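Local coordinates for Exo-1,3/1,4-beta-glucanase (Pseudoalteromonas sp., PDB 3RRX), which probably hydrolyses 1,3- and 1,4-linked beta-glucans as an exo-acting glycoside hydrolase of family 3, at residues Val7-Val12 with Lys282-Phe287; Asn13-Arg18 with Ile251-Gln256; Ala212-Phe217 with Ala245-Ala250. The protein carries 1 engineered substitution. All coordinates share one frame; numbering follows the deposited sequence.

Contact 1: Val7-Val12 with Lys282-Phe287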
loop_
_atom_site.group_PDB
_atom_site.type_symbol
_atom_site.label_atom_id
_atom_site.label_comp_id
_atom_site.label_asym_id
_atom_site.label_seq_id
_atom_site.Cartn_x
_atom_site.Cartn_y
_atom_site.Cartn_z
ATOM N N VAL A 7 18.322 -15.068 -20.676
ATOM C CA VAL A 7 16.902 -14.846 -20.410
ATOM C C VAL A 7 16.437 -13.536 -21.043
ATOM O O VAL A 7 16.988 -12.461 -20.771
ATOM C CB VAL A 7 16.603 -14.863 -18.891
ATOM C CG1 VAL A 7 15.134 -14.534 -18.612
ATOM C CG2 VAL A 7 16.978 -16.226 -18.299
ATOM N N ASN A 8 15.434 -13.627 -21.907
ATOM C CA ASN A 8 14.923 -12.430 -22.568
ATOM C C ASN A 8 13.661 -11.891 -21.897
ATOM O O ASN A 8 12.681 -12.614 -21.705
ATOM C CB ASN A 8 14.673 -12.681 -24.062
ATOM C CG ASN A 8 15.965 -12.905 -24.846
ATOM O OD1 ASN A 8 16.940 -12.163 -24.694
ATOM N ND2 ASN A 8 15.975 -13.936 -25.687
ATOM N N TRP A 9 13.703 -10.613 -21.546
ATOM C CA TRP A 9 12.562 -9.933 -20.962
ATOM C C TRP A 9 11.854 -9.138 -22.055
ATOM O O TRP A 9 12.506 -8.586 -22.943
ATOM C CB TRP A 9 13.049 -8.975 -19.880
ATOM C CG TRP A 9 13.683 -9.644 -18.687
ATOM C CD1 TRP A 9 14.853 -10.358 -18.655
ATOM C CD2 TRP A 9 13.190 -9.623 -17.340
ATOM N NE1 TRP A 9 15.107 -10.792 -17.367
ATOM C CE2 TRP A 9 14.102 -10.349 -16.545
ATOM C CE3 TRP A 9 12.064 -9.052 -16.730
ATOM C CZ2 TRP A 9 13.925 -10.516 -15.171
ATOM C CZ3 TRP A 9 11.893 -9.213 -15.363
ATOM C CH2 TRP A 9 12.819 -9.946 -14.601
ATOM N N PRO A 10 10.518 -9.058 -21.992
ATOM C CA PRO A 10 9.776 -8.348 -23.038
ATOM C C PRO A 10 9.880 -6.827 -22.901
ATOM O O PRO A 10 9.981 -6.306 -21.784
ATOM C CB PRO A 10 8.332 -8.786 -22.780
ATOM C CG PRO A 10 8.283 -8.996 -21.302
ATOM C CD PRO A 10 9.624 -9.607 -20.956
ATOM N N TYR A 11 9.863 -6.122 -24.027
ATOM C CA TYR A 11 9.775 -4.664 -24.002
ATOM C C TYR A 11 8.329 -4.282 -23.684
ATOM O O TYR A 11 7.397 -4.699 -24.386
ATOM C CB TYR A 11 10.219 -4.073 -25.345
ATOM C CG TYR A 11 10.207 -2.554 -25.401
ATOM C CD1 TYR A 11 11.340 -1.818 -25.076
ATOM C CD2 TYR A 11 9.072 -1.863 -25.797
ATOM C CE1 TYR A 11 11.339 -0.426 -25.135
ATOM C CE2 TYR A 11 9.063 -0.471 -25.861
ATOM C CZ TYR A 11 10.198 0.236 -25.534
ATOM O OH TYR A 11 10.188 1.612 -25.584
ATOM N N VAL A 12 8.129 -3.506 -22.623
ATOM C CA VAL A 12 6.769 -3.236 -22.154
ATOM C C VAL A 12 6.406 -1.746 -22.084
ATOM O O VAL A 12 5.311 -1.395 -21.662
ATOM C CB VAL A 12 6.481 -3.917 -20.793
ATOM C CG1 VAL A 12 6.574 -5.456 -20.931
ATOM C CG2 VAL A 12 7.439 -3.405 -19.722
ATOM N N LYS A 282 15.676 -1.026 -17.518
ATOM C CA LYS A 282 15.794 0.089 -18.448
ATOM C C LYS A 282 16.042 -0.376 -19.884
ATOM O O LYS A 282 15.407 0.113 -20.817
ATOM C CB LYS A 282 16.868 1.073 -17.972
ATOM C CG LYS A 282 16.443 1.791 -16.672
ATOM C CD LYS A 282 17.533 2.682 -16.087
ATOM C CE LYS A 282 17.003 3.464 -14.868
ATOM N NZ LYS A 282 17.995 4.409 -14.251
ATOM N N ASN A 283 16.944 -1.331 -20.059
ATOM C CA ASN A 283 17.327 -1.721 -21.414
ATOM C C ASN A 283 16.331 -2.699 -22.043
ATOM O O ASN A 283 15.923 -2.508 -23.184
ATOM C CB ASN A 283 18.759 -2.254 -21.449
ATOM C CG ASN A 283 19.791 -1.155 -21.242
ATOM O OD1 ASN A 283 19.499 0.022 -21.432
ATOM N ND2 ASN A 283 21.004 -1.538 -20.859
ATOM N N GLN A 284 15.905 -3.719 -21.300
ATOM C CA GLN A 284 15.022 -4.725 -21.892
ATOM C C GLN A 284 13.546 -4.376 -21.755
ATOM O O GLN A 284 12.804 -4.388 -22.738
ATOM C CB GLN A 284 15.307 -6.118 -21.316
ATOM C CG GLN A 284 16.720 -6.619 -21.614
ATOM C CD GLN A 284 16.924 -8.040 -21.137
ATOM O OE1 GLN A 284 16.241 -8.953 -21.593
ATOM N NE2 GLN A 284 17.846 -8.232 -20.200
ATOM N N LEU A 285 13.112 -4.076 -20.535
ATOM C CA LEU A 285 11.716 -3.703 -20.314
ATOM C C LEU A 285 11.409 -2.350 -20.950
ATOM O O LEU A 285 10.267 -2.063 -21.321
ATOM C CB LEU A 285 11.397 -3.669 -18.816
ATOM C CG LEU A 285 11.410 -5.014 -18.078
ATOM C CD1 LEU A 285 11.021 -4.813 -16.607
ATOM C CD2 LEU A 285 10.463 -5.991 -18.734
ATOM N N GLY A 286 12.431 -1.513 -21.064
ATOM C CA GLY A 286 12.282 -0.213 -21.701
ATOM C C GLY A 286 11.727 0.926 -20.852
ATOM O O GLY A 286 11.325 1.955 -21.397
ATOM N N PHE A 287 11.699 0.760 -19.528
ATOM C CA PHE A 287 11.269 1.841 -18.618
ATOM C C PHE A 287 12.010 3.145 -18.901
ATOM O O PHE A 287 13.240 3.194 -18.837
ATOM C CB PHE A 287 11.500 1.421 -17.158
ATOM C CG PHE A 287 11.183 2.490 -16.130
ATOM C CD1 PHE A 287 9.910 3.053 -16.036
ATOM C CD2 PHE A 287 12.146 2.872 -15.207
ATOM C CE1 PHE A 287 9.623 4.012 -15.057
ATOM C CE2 PHE A 287 11.869 3.824 -14.228
ATOM C CZ PHE A 287 10.609 4.403 -14.155
HETATM O O HOH W 1 18.455 -11.053 -19.165
HETATM O O HOH W 2 13.343 -6.452 -24.603
HETATM O O HOH W 3 15.104 -8.833 -24.249
HETATM O O HOH W 4 11.994 2.863 -23.862
#
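Val7 meets Gln284 by way of water 1, which donates to Val7 O and accepts from Gln284 NE2. That NE2 also bonds to Asp279, and this helps to fix the rotation of the amide. At Trp9 the backbone N-H gives Gln284 OE1 a nearly straight bond (N to OE1 3.0 Å, 169° at the hydrogen), the donor tilted 30° from the carbonyl plane. Gln284 reaches this far because its chain is extended beyond CG. Its amide stands almost upright to the indole, with OE1 near the ring plane, 3.5 Å from Trp9 CD1. The indole edge also meets Leu285, Trp9 CE3 lying 4.0 Å from Leu285 CD2. Water 2 links Trp9 O to Gln284 O, and water 3 links it to Gln284 OE1.

Pro10 O accepts a CA-H contact from Leu285, Pro10 O to Leu285 CA 3.5 Å. Tyr11 has CG anti to its own N (chi1 -178°), and the ring runs along the turn that ends the helix. Leu285 O lies over one face, 3.9 Å above the plane. Tyr11 CE1 comes to 3.6 Å from Gly286 CA, close against the glycine backbone. Water 4 joins Tyr11 OH to Gly286 O. Val12 N then bonds to Leu285 O at 2.9 Å, and Val12 CG2 lies alongside Leu285 CB.

The N-terminal segment thus runs past the C-terminal turn of helix 274-284; Gly286, with positive phi, is the first residue to leave helical geometry. Trp9 NE1 bonds to Glu236 on helix 236-243, and both Val12 and Leu285 pack on Phe248 and Ile251 of helix 245-252.

Contact 2: Asn13-Arg18 with Ile251-Gln256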
loop_
_atom_site.group_PDB
_atom_site.type_symbol
_atom_site.label_atom_id
_atom_site.label_comp_id
_atom_site.label_asym_id
_atom_site.label_seq_id
_atom_site.Cartn_x
_atom_site.Cartn_y
_atom_site.Cartn_z
ATOM N N ASN A 13 7.310 -0.875 -22.514
ATOM C CA ASN A 13 7.003 0.552 -22.562
ATOM C C ASN A 13 6.375 0.928 -23.905
ATOM O O ASN A 13 6.910 1.760 -24.632
ATOM C CB ASN A 13 8.271 1.380 -22.302
ATOM C CG ASN A 13 7.994 2.881 -22.249
ATOM O OD1 ASN A 13 6.990 3.319 -21.687
ATOM N ND2 ASN A 13 8.874 3.667 -22.853
ATOM N N THR A 14 5.232 0.334 -24.230
ATOM C CA THR A 14 4.714 0.439 -25.595
ATOM C C THR A 14 3.737 1.581 -25.861
ATOM O O THR A 14 3.381 1.815 -27.018
ATOM C CB THR A 14 4.048 -0.869 -26.079
ATOM O OG1 THR A 14 2.678 -0.902 -25.660
ATOM C CG2 THR A 14 4.789 -2.112 -25.554
ATOM N N LYS A 15 3.301 2.290 -24.818
ATOM C CA LYS A 15 2.273 3.319 -25.002
ATOM C C LYS A 15 2.775 4.754 -24.929
ATOM O O LYS A 15 2.469 5.568 -25.798
ATOM C CB LYS A 15 1.147 3.157 -23.982
ATOM C CG LYS A 15 0.317 1.907 -24.157
ATOM C CD LYS A 15 -0.614 1.737 -22.950
ATOM C CE LYS A 15 -1.956 1.174 -23.357
ATOM N NZ LYS A 15 -2.709 2.187 -24.145
ATOM N N LEU A 16 3.519 5.069 -23.873
ATOM C CA LEU A 16 3.948 6.441 -23.629
ATOM C C LEU A 16 5.005 6.893 -24.638
ATOM O O LEU A 16 6.043 6.260 -24.787
ATOM C CB LEU A 16 4.502 6.579 -22.207
ATOM C CG LEU A 16 4.940 7.983 -21.785
ATOM C CD1 LEU A 16 3.735 8.937 -21.741
ATOM C CD2 LEU A 16 5.662 7.941 -20.426
ATOM N N LYS A 17 4.740 7.999 -25.323
ATOM C CA LYS A 17 5.745 8.581 -26.207
ATOM C C LYS A 17 6.282 9.831 -25.543
ATOM O O LYS A 17 5.540 10.544 -24.861
ATOM C CB LYS A 17 5.147 8.951 -27.559
ATOM C CG LYS A 17 4.210 7.927 -28.164
ATOM C CD LYS A 17 3.518 8.550 -29.368
ATOM C CE LYS A 17 2.980 9.944 -29.015
ATOM N NZ LYS A 17 2.797 10.837 -30.202
ATOM N N ARG A 18 7.569 10.091 -25.729
ATOM C CA ARG A 18 8.178 11.286 -25.177
ATOM C C ARG A 18 7.556 12.529 -25.799
ATOM O O ARG A 18 7.050 12.475 -26.919
ATOM C CB ARG A 18 9.682 11.286 -25.425
ATOM C CG ARG A 18 10.441 10.277 -24.588
ATOM C CD ARG A 18 11.927 10.376 -24.878
ATOM N NE ARG A 18 12.704 9.389 -24.136
ATOM C CZ ARG A 18 14.013 9.224 -24.280
ATOM N NH1 ARG A 18 14.689 9.973 -25.152
ATOM N NH2 ARG A 18 14.646 8.311 -23.562
ATOM N N ILE A 251 4.578 -0.211 -16.279
ATOM C CA ILE A 251 5.447 0.456 -17.235
ATOM C C ILE A 251 4.697 0.744 -18.539
ATOM O O ILE A 251 4.861 1.813 -19.131
ATOM C CB ILE A 251 6.742 -0.352 -17.522
ATOM C CG1 ILE A 251 7.629 -0.415 -16.266
ATOM C CG2 ILE A 251 7.530 0.306 -18.656
ATOM C CD1 ILE A 251 8.709 -1.523 -16.316
ATOM N N ASN A 252 3.878 -0.200 -18.985
ATOM C CA ASN A 252 3.130 0.015 -20.217
ATOM C C ASN A 252 2.198 1.229 -20.099
ATOM O O ASN A 252 1.994 1.962 -21.075
ATOM C CB ASN A 252 2.357 -1.237 -20.630
ATOM C CG ASN A 252 1.870 -1.173 -22.070
ATOM O OD1 ASN A 252 2.589 -0.714 -22.963
ATOM N ND2 ASN A 252 0.640 -1.615 -22.299
ATOM N N GLN A 253 1.650 1.446 -18.900
ATOM C CA GLN A 253 0.778 2.597 -18.661
ATOM C C GLN A 253 1.544 3.878 -18.344
ATOM O O GLN A 253 0.938 4.905 -18.037
ATOM C CB GLN A 253 -0.237 2.303 -17.547
ATOM C CG GLN A 253 -1.192 1.170 -17.865
ATOM C CD GLN A 253 -1.892 1.340 -19.210
ATOM O OE1 GLN A 253 -2.119 2.457 -19.670
ATOM N NE2 GLN A 253 -2.221 0.221 -19.853
ATOM N N GLY A 254 2.875 3.822 -18.412
ATOM C CA GLY A 254 3.688 5.027 -18.322
ATOM C C GLY A 254 3.997 5.499 -16.910
ATOM O O GLY A 254 4.194 6.693 -16.679
ATOM N N VAL A 255 4.038 4.575 -15.957
ATOM C CA VAL A 255 4.377 4.958 -14.584
ATOM C C VAL A 255 5.706 5.725 -14.635
ATOM O O VAL A 255 6.639 5.345 -15.359
ATOM C CB VAL A 255 4.483 3.733 -13.657
ATOM C CG1 VAL A 255 5.814 2.984 -13.928
ATOM C CG2 VAL A 255 4.370 4.168 -12.184
ATOM N N GLN A 256 5.777 6.830 -13.905
ATOM C CA GLN A 256 6.909 7.731 -14.014
ATOM C C GLN A 256 8.111 7.331 -13.175
ATOM O O GLN A 256 9.240 7.710 -13.487
ATOM C CB GLN A 256 6.468 9.159 -13.679
ATOM C CG GLN A 256 5.642 9.762 -14.784
ATOM C CD GLN A 256 6.442 9.874 -16.054
ATOM O OE1 GLN A 256 7.301 10.749 -16.175
ATOM N NE2 GLN A 256 6.204 8.958 -16.994
HETATM O O HOH W 5 4.420 2.996 -22.199
#
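Asn252 has CG anti to its backbone N (chi1 -165°), and this turns its amide oxygen toward Thr14. Thr14 OG1 sits between its own N and carbonyl carbon (chi1 86°), and at this torsion both OG1 and the N-H of Thr14 reach Asn252 OD1. One oxygen therefore takes two bonds from one residue. Thr14 OG1 donates to Asn252 OD1 over 2.7 Å, in the carbonyl plane and on a lone pair. Thr14 N reaches the same OD1 at 3.1 Å, also in plane, but its bond is bent (140° at the hydrogen).

Lys15 lies across the Asn252 side chain at about a right angle. Lys15 CD is 3.2 Å from Asn252 O and 3.6 Å from Asn252 ND2. Bends at chi3 and chi4 carry it on beside Gln253, whose NE2 is 3.6 Å from Lys15 CE.

Helix 245-252 ends here in a Schellman motif, with Gly254 at positive phi. Gly254 N bonds to Ile251 O, and Val255 N probably bonds to Ala250 O. The helix and strand 257-260 belong to the TIM-barrel-like N-terminal domain of family 3, and this turn joins them. Water 5 bridges the two segments: it accepts from Leu16 N and meets both Asn13 OD1 and Asn252 O.

Leu16 CD2 lies 3.6 Å from Gln256 NE2 and also packs against Gly254. That NE2 donates to Gly254 O with the acceptor in its amide plane, and Gly254 O also accepts from Gln197. Further along, Arg18 forms a salt bridge with Asp288, which Asn13 also touches.

Contact 3: Ala212-Phe217 with Ala245-Ala250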
loop_
_atom_site.group_PDB
_atom_site.type_symbol
_atom_site.label_atom_id
_atom_site.label_comp_id
_atom_site.label_asym_id
_atom_site.label_seq_id
_atom_site.Cartn_x
_atom_site.Cartn_y
_atom_site.Cartn_z
ATOM N N ALA A 212 3.407 9.072 -10.218
ATOM C CA ALA A 212 3.307 7.810 -9.479
ATOM C C ALA A 212 4.616 7.012 -9.445
ATOM O O ALA A 212 5.399 7.055 -10.387
ATOM C CB ALA A 212 2.188 6.935 -10.052
ATOM N N THR A 213 4.821 6.261 -8.364
ATOM C CA THR A 213 5.935 5.308 -8.262
ATOM C C THR A 213 5.409 3.907 -8.020
ATOM O O THR A 213 4.684 3.673 -7.049
ATOM C CB THR A 213 6.880 5.622 -7.082
ATOM O OG1 THR A 213 7.567 6.850 -7.320
ATOM C CG2 THR A 213 7.923 4.497 -6.917
ATOM N N ALA A 214 5.784 2.963 -8.880
ATOM C CA ALA A 214 5.431 1.565 -8.649
ATOM C C ALA A 214 6.531 0.873 -7.833
ATOM O O ALA A 214 7.709 0.929 -8.200
ATOM C CB ALA A 214 5.188 0.837 -9.976
ATOM N N LYS A 215 6.133 0.241 -6.725
ATOM C CA LYS A 215 7.040 -0.398 -5.762
ATOM C C LYS A 215 6.747 -1.894 -5.726
ATOM O O LYS A 215 5.598 -2.278 -5.942
ATOM C CB LYS A 215 6.739 0.121 -4.340
ATOM C CG LYS A 215 6.599 1.636 -4.162
ATOM C CD LYS A 215 6.080 1.941 -2.746
ATOM C CE LYS A 215 4.599 1.613 -2.616
ATOM N NZ LYS A 215 4.056 1.786 -1.225
ATOM N N HIS A 216 7.732 -2.758 -5.458
ATOM C CA HIS A 216 9.161 -2.457 -5.440
ATOM C C HIS A 216 9.813 -3.393 -6.453
ATOM O O HIS A 216 9.423 -4.556 -6.570
ATOM C CB HIS A 216 9.774 -2.787 -4.078
ATOM C CG HIS A 216 9.233 -1.978 -2.941
ATOM N ND1 HIS A 216 8.071 -2.307 -2.278
ATOM C CD2 HIS A 216 9.717 -0.869 -2.327
ATOM C CE1 HIS A 216 7.849 -1.424 -1.318
ATOM N NE2 HIS A 216 8.838 -0.546 -1.323
ATOM N N PHE A 217 10.822 -2.913 -7.169
ATOM C CA PHE A 217 11.505 -3.744 -8.155
ATOM C C PHE A 217 12.749 -4.339 -7.509
ATOM O O PHE A 217 13.690 -3.594 -7.236
ATOM C CB PHE A 217 11.902 -2.872 -9.364
ATOM C CG PHE A 217 12.284 -3.664 -10.575
ATOM C CD1 PHE A 217 11.320 -4.087 -11.471
ATOM C CD2 PHE A 217 13.610 -4.003 -10.813
ATOM C CE1 PHE A 217 11.667 -4.844 -12.582
ATOM C CE2 PHE A 217 13.965 -4.752 -11.924
ATOM C CZ PHE A 217 12.997 -5.174 -12.812
ATOM N N ALA A 245 5.303 -9.292 -13.091
ATOM C CA ALA A 245 4.057 -9.126 -13.837
ATOM C C ALA A 245 3.395 -7.760 -13.646
ATOM O O ALA A 245 2.882 -7.175 -14.601
ATOM C CB ALA A 245 3.092 -10.237 -13.481
ATOM N N GLY A 246 3.390 -7.259 -12.411
ATOM C CA GLY A 246 2.844 -5.940 -12.133
ATOM C C GLY A 246 3.601 -4.834 -12.846
ATOM O O GLY A 246 3.028 -3.799 -13.200
ATOM N N TYR A 247 4.903 -5.029 -13.051
ATOM C CA TYR A 247 5.696 -4.003 -13.721
ATOM C C TYR A 247 5.426 -3.962 -15.220
ATOM O O TYR A 247 5.588 -2.923 -15.847
ATOM C CB TYR A 247 7.195 -4.158 -13.420
ATOM C CG TYR A 247 7.523 -3.566 -12.076
ATOM C CD1 TYR A 247 7.607 -2.196 -11.933
ATOM C CD2 TYR A 247 7.680 -4.363 -10.944
ATOM C CE1 TYR A 247 7.863 -1.612 -10.716
ATOM C CE2 TYR A 247 7.944 -3.775 -9.688
ATOM C CZ TYR A 247 8.034 -2.396 -9.598
ATOM O OH TYR A 247 8.280 -1.738 -8.403
ATOM N N PHE A 248 5.006 -5.087 -15.794
ATOM C CA PHE A 248 4.701 -5.102 -17.232
ATOM C C PHE A 248 3.594 -4.089 -17.512
ATOM O O PHE A 248 3.711 -3.237 -18.396
ATOM C CB PHE A 248 4.269 -6.498 -17.690
ATOM C CG PHE A 248 5.326 -7.553 -17.519
ATOM C CD1 PHE A 248 6.658 -7.206 -17.350
ATOM C CD2 PHE A 248 4.984 -8.893 -17.527
ATOM C CE1 PHE A 248 7.635 -8.190 -17.199
ATOM C CE2 PHE A 248 5.954 -9.880 -17.375
ATOM C CZ PHE A 248 7.276 -9.524 -17.204
ATOM N N SER A 249 2.524 -4.158 -16.730
ATOM C CA SER A 249 1.400 -3.261 -16.957
ATOM C C SER A 249 1.655 -1.850 -16.420
ATOM O O SER A 249 1.199 -0.878 -17.011
ATOM C CB SER A 249 0.087 -3.869 -16.438
ATOM O OG SER A 249 0.085 -3.985 -15.034
ATOM N N ALA A 250 2.405 -1.718 -15.325
ATOM C CA ALA A 250 2.672 -0.381 -14.782
ATOM C C ALA A 250 3.548 0.430 -15.734
ATOM O O ALA A 250 3.303 1.617 -15.965
ATOM C CB ALA A 250 3.309 -0.463 -13.391
#
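Tyr247 and Phe217 form an edge-to-face pair, with planes at 80° and centroids 5.2 Å apart. The edge of Phe217 points at one face of Tyr247. Phe217 CD1 stands 3.7 Å above that plane, offset toward the rim. The rim of Tyr247 runs along the strand, with Ala214 O and His216 O near the ring plane. Tyr247 CE1 meets Ala214 CB at 3.7 Å.

Tyr247 OH donates to Ala214 O over 2.7 Å. The hydroxyl sits above the carbonyl plane, 56° out of it, so the bond does not use a lone pair direction. The tyrosine reaches across from the helix with CG anti to its own carbonyl carbon (chi1 -80°), and its hydroxyl comes down on the backbone around the cis peptide before His216. One turn further along the helix, Ala250 CB and Ala214 CB touch at 4.1 Å. The CA atoms of these two residues are the nearest between the segments, 7.0 Å apart.

Val258 of strand 257-260 contacts both aromatic rings, and Val193 of helix 182-197 packs on Ala250. Helix 245-250 runs nearly antiparallel to strand 212-217, their axes 9.6 Å apart at the closest. In the chain this helix lies between parallel strands 211-217 and 257-260, the beta-alpha-beta pattern of the TIM-barrel-like N-terminal domain.

Contact 3 is fully buried, while contacts 1 and 2 are partly buried and nearer the surface. Contacts 2 and 3 share helix 245-252: contact 3 uses its body against a barrel strand, and contact 2 uses its C-terminal end. Contact 1 uses the end of a different helix, 274-284. The N-terminal segment passes from contact 1 straight into contact 2, so it covers two successive helix ends, each followed by a glycine with positive phi. There polar bonds and bridging waters mix with apolar packing. Contact 3 is mainly aromatic and apolar, with one hydroxyl bond. Phe248 and Phe217 touch Leu285, which joins contact 3 to contact 1.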